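Allantoicase (Saccharomyces cerevisiae, PDB 1O59) hydrolyses allantoate to (S)-ureidoglycolate and urea, a step of allantoin degradation that lets yeast use purines as secondary nitrogen sources. Local coordinates at residues N232-R238 with V347-R351. Sequence-based numbering, arbitrary orientation.
Sequences NLLLPGR and VKRIR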
ATOM      1  N   ASN A 232       3.244  -5.250   3.736  1.00 66.53           N
ATOM      2  CA  ASN A 232       2.702  -5.276   5.064  1.00 65.66           C
ATOM      3  C   ASN A 232       3.779  -5.112   6.125  1.00 65.50           C
ATOM      4  O   ASN A 232       3.462  -4.811   7.270  1.00 64.94           O
ATOM      5  CB  ASN A 232       1.924  -6.574   5.320  1.00 65.60           C
ATOM      6  CG  ASN A 232       0.608  -6.640   4.548  1.00 64.70           C
ATOM      7  OD1 ASN A 232       0.113  -5.601   4.074  1.00 63.28           O
ATOM      8  ND2 ASN A 232       0.030  -7.857   4.417  1.00 59.55           N
ATOM      9  N   LEU A 233       5.040  -5.323   5.764  1.00 64.95           N
ATOM     10  CA  LEU A 233       6.150  -5.232   6.734  1.00 65.16           C
ATOM     11  C   LEU A 233       6.367  -3.833   7.321  1.00 64.65           C
ATOM     12  O   LEU A 233       6.995  -3.689   8.356  1.00 63.31           O
ATOM     13  CB  LEU A 233       7.452  -5.643   6.068  1.00 65.63           C
ATOM     14  CG  LEU A 233       7.596  -7.143   5.763  1.00 68.42           C
ATOM     15  CD1 LEU A 233       8.828  -7.337   4.892  1.00 68.17           C
ATOM     16  CD2 LEU A 233       7.675  -8.003   7.051  1.00 68.96           C
ATOM     17  N   LEU A 234       5.870  -2.817   6.610  1.00 64.10           N
ATOM     18  CA  LEU A 234       6.199  -1.445   6.859  1.00 63.63           C
ATOM     19  C   LEU A 234       4.992  -0.687   7.408  1.00 63.10           C
ATOM     20  O   LEU A 234       5.008   0.544   7.518  1.00 63.00           O
ATOM     21  CB  LEU A 234       6.681  -0.827   5.537  1.00 64.00           C
ATOM     22  CG  LEU A 234       7.594  -1.696   4.665  1.00 65.94           C
ATOM     23  CD1 LEU A 234       7.908  -1.041   3.351  1.00 67.42           C
ATOM     24  CD2 LEU A 234       8.921  -2.040   5.363  1.00 68.91           C
ATOM     25  N   LEU A 235       3.943  -1.411   7.773  1.00 62.72           N
ATOM     26  CA  LEU A 235       2.691  -0.764   8.146  1.00 62.83           C
ATOM     27  C   LEU A 235       2.671  -0.272   9.598  1.00 62.71           C
ATOM     28  O   LEU A 235       3.424  -0.726  10.427  1.00 61.50           O
ATOM     29  CB  LEU A 235       1.515  -1.729   7.931  1.00 63.03           C
ATOM     30  CG  LEU A 235       1.256  -2.137   6.479  1.00 62.09           C
ATOM     31  CD1 LEU A 235       0.094  -3.110   6.462  1.00 61.36           C
ATOM     32  CD2 LEU A 235       0.956  -0.920   5.609  1.00 61.10           C
ATOM     33  N   PRO A 236       1.747   0.606   9.915  1.00 63.49           N
ATOM     34  CA  PRO A 236       1.555   0.980  11.302  1.00 64.03           C
ATOM     35  C   PRO A 236       1.012  -0.204  12.107  1.00 64.35           C
ATOM     36  O   PRO A 236       0.322  -1.087  11.543  1.00 64.75           O
ATOM     37  CB  PRO A 236       0.508   2.123  11.260  1.00 63.93           C
ATOM     38  CG  PRO A 236       0.259   2.444   9.812  1.00 64.49           C
ATOM     39  CD  PRO A 236       0.783   1.257   9.012  1.00 64.21           C
ATOM     40  N   GLY A 237       1.309  -0.196  13.412  1.00 63.99           N
ATOM     41  CA  GLY A 237       0.772  -1.164  14.331  1.00 63.64           C
ATOM     42  C   GLY A 237       1.396  -2.525  14.213  1.00 63.75           C
ATOM     43  O   GLY A 237       2.267  -2.784  13.381  1.00 64.03           O
ATOM     44  N   ARG A 238       0.948  -3.409  15.076  1.00 64.28           N
ATOM     45  CA  ARG A 238       1.360  -4.798  15.026  1.00 64.98           C
ATOM     46  C   ARG A 238       0.343  -5.634  14.267  1.00 65.46           C
ATOM     47  O   ARG A 238       0.546  -6.824  14.111  1.00 66.49           O
ATOM     48  CB  ARG A 238       1.506  -5.339  16.439  1.00 65.41           C
ATOM     49  CG  ARG A 238       2.644  -4.705  17.217  1.00 66.09           C
ATOM     50  CD  ARG A 238       2.964  -5.445  18.472  1.00 65.10           C
ATOM     51  NE  ARG A 238       3.641  -6.707  18.181  1.00 64.42           N
ATOM     52  CZ  ARG A 238       3.828  -7.659  19.088  1.00 64.86           C
ATOM     53  NH1 ARG A 238       3.397  -7.492  20.323  1.00 64.70           N
ATOM     54  NH2 ARG A 238       4.453  -8.779  18.760  1.00 66.44           N
ATOM     55  N   VAL A 347       6.599 -12.963   9.019  1.00 66.56           N
ATOM     56  CA  VAL A 347       7.009 -11.830   9.817  1.00 66.32           C
ATOM     57  C   VAL A 347       5.939 -10.730   9.668  1.00 65.96           C
ATOM     58  O   VAL A 347       5.541 -10.415   8.558  1.00 66.32           O
ATOM     59  CB  VAL A 347       8.371 -11.304   9.302  1.00 66.58           C
ATOM     60  CG1 VAL A 347       8.752 -10.001  10.014  1.00 67.04           C
ATOM     61  CG2 VAL A 347       9.455 -12.354   9.503  1.00 66.58           C
ATOM     62  N   LYS A 348       5.491 -10.149  10.774  1.00 65.19           N
ATOM     63  CA  LYS A 348       4.536  -9.026  10.707  1.00 65.12           C
ATOM     64  C   LYS A 348       5.174  -7.686  10.262  1.00 64.52           C
ATOM     65  O   LYS A 348       4.644  -7.002   9.413  1.00 63.73           O
ATOM     66  CB  LYS A 348       3.836  -8.842  12.055  1.00 64.35           C
ATOM     67  CG  LYS A 348       2.547  -8.025  12.026  1.00 63.98           C
ATOM     68  CD  LYS A 348       1.473  -8.672  11.132  1.00 62.48           C
ATOM     69  CE  LYS A 348       0.680  -9.698  11.860  1.00 60.46           C
ATOM     70  NZ  LYS A 348      -0.326  -8.995  12.737  1.00 57.90           N
ATOM     71  N   ARG A 349       6.286  -7.306  10.884  1.00 63.82           N
ATOM     72  CA  ARG A 349       6.882  -6.011  10.627  1.00 63.04           C
ATOM     73  C   ARG A 349       8.376  -6.049  10.713  1.00 63.24           C
ATOM     74  O   ARG A 349       8.966  -6.927  11.378  1.00 62.49           O
ATOM     75  CB  ARG A 349       6.390  -4.981  11.632  1.00 62.87           C
ATOM     76  CG  ARG A 349       4.875  -4.776  11.668  1.00 62.70           C
ATOM     77  CD  ARG A 349       4.285  -4.015  10.496  1.00 63.05           C
ATOM     78  NE  ARG A 349       2.866  -3.813  10.736  1.00 62.00           N
ATOM     79  CZ  ARG A 349       1.897  -4.559  10.267  1.00 59.89           C
ATOM     80  NH1 ARG A 349       2.129  -5.586   9.487  1.00 63.47           N
ATOM     81  NH2 ARG A 349       0.665  -4.300  10.621  1.00 61.52           N
ATOM     82  N   ILE A 350       8.985  -5.093  10.005  1.00 63.78           N
ATOM     83  CA  ILE A 350      10.373  -4.707  10.258  1.00 63.86           C
ATOM     84  C   ILE A 350      10.521  -3.185  10.437  1.00 63.17           C
ATOM     85  O   ILE A 350       9.908  -2.363   9.736  1.00 61.56           O
ATOM     86  CB  ILE A 350      11.362  -5.288   9.197  1.00 64.46           C
ATOM     87  CG1 ILE A 350      12.814  -4.996   9.639  1.00 64.85           C
ATOM     88  CG2 ILE A 350      11.108  -4.728   7.787  1.00 65.23           C
ATOM     89  CD1 ILE A 350      13.850  -5.724   8.824  1.00 63.75           C
ATOM     90  N   ARG A 351      11.304  -2.839  11.447  1.00 63.40           N
ATOM     91  CA  ARG A 351      11.490  -1.461  11.847  1.00 63.82           C
ATOM     92  C   ARG A 351      12.957  -1.258  11.839  1.00 63.79           C
ATOM     93  O   ARG A 351      13.675  -2.099  12.354  1.00 64.96           O
ATOM     94  CB  ARG A 351      10.965  -1.173  13.266  1.00 63.92           C
ATOM     95  CG  ARG A 351       9.622  -1.749  13.581  1.00 63.91           C
ATOM     96  CD  ARG A 351       8.563  -1.320  12.622  1.00 64.43           C
ATOM     97  NE  ARG A 351       7.236  -1.525  13.143  1.00 64.43           N
ATOM     98  CZ  ARG A 351       6.120  -1.268  12.482  1.00 66.36           C
ATOM     99  NH1 ARG A 351       6.168  -0.797  11.237  1.00 67.49           N
ATOM    100  NH2 ARG A 351       4.947  -1.485  13.081  1.00 67.07           N
TER
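Arg349 pushes its side chain into the curl of the 232-238 loop, where two backbone carbonyls accept from NE and, weakly, NH2. A bend at chi2 (-74°) turns the chain back toward the loop, so that NE donates to Gly237 O at 2.9 Å, the acceptor lying 30° out of the guanidinium plane; the weak bond of NH2 goes to Pro236 O. NH1 turns back to Lys348 O of the preceding residue, and also bonds Asp244 O. The flat group is sandwiched: CB of Leu235 sits 3.6 Å above the centre of one face, while Lys348 CG lies against the opposite face, nearer the rim. Replacing Arg349 with a leucine would probably leave the carbonyls of Gly237 and Lys348 without these donors and Leu235 CB without the flat surface it covers.

Arg351 approaches differently, end-on, with NH1 and NH2 both gripping Leu235 O, at 2.9 and 3.2 Å. That oxygen lies practically in the guanidinium plane, and Arg349 CG rests on one face of the group. At the other end the backbones meet directly: Ile350 N donates to a lone pair of Leu233 O (2.9 Å, 160° at the hydrogen). Beside this bond Leu233 turns CD2 onto Val347 CG1 at 3.7 Å, and Ile350 CG2 touches Leu233 CB and Leu234 CD2. Ile262 of strand 258-263 meets both leucines and Ile350, continuing this apolar patch into the neighbouring sheet.

Lys348 and Arg349 pair jointly with Asp277 on strand 270-277, forming a classic beta bulge. Within the second allantoicase repeat, the bulged strand thus holds part of the loop between strands 227-228 and 246-247, beside the core between two antiparallel sheets of a beta-sandwich, as in galactose-binding-domain-like folds.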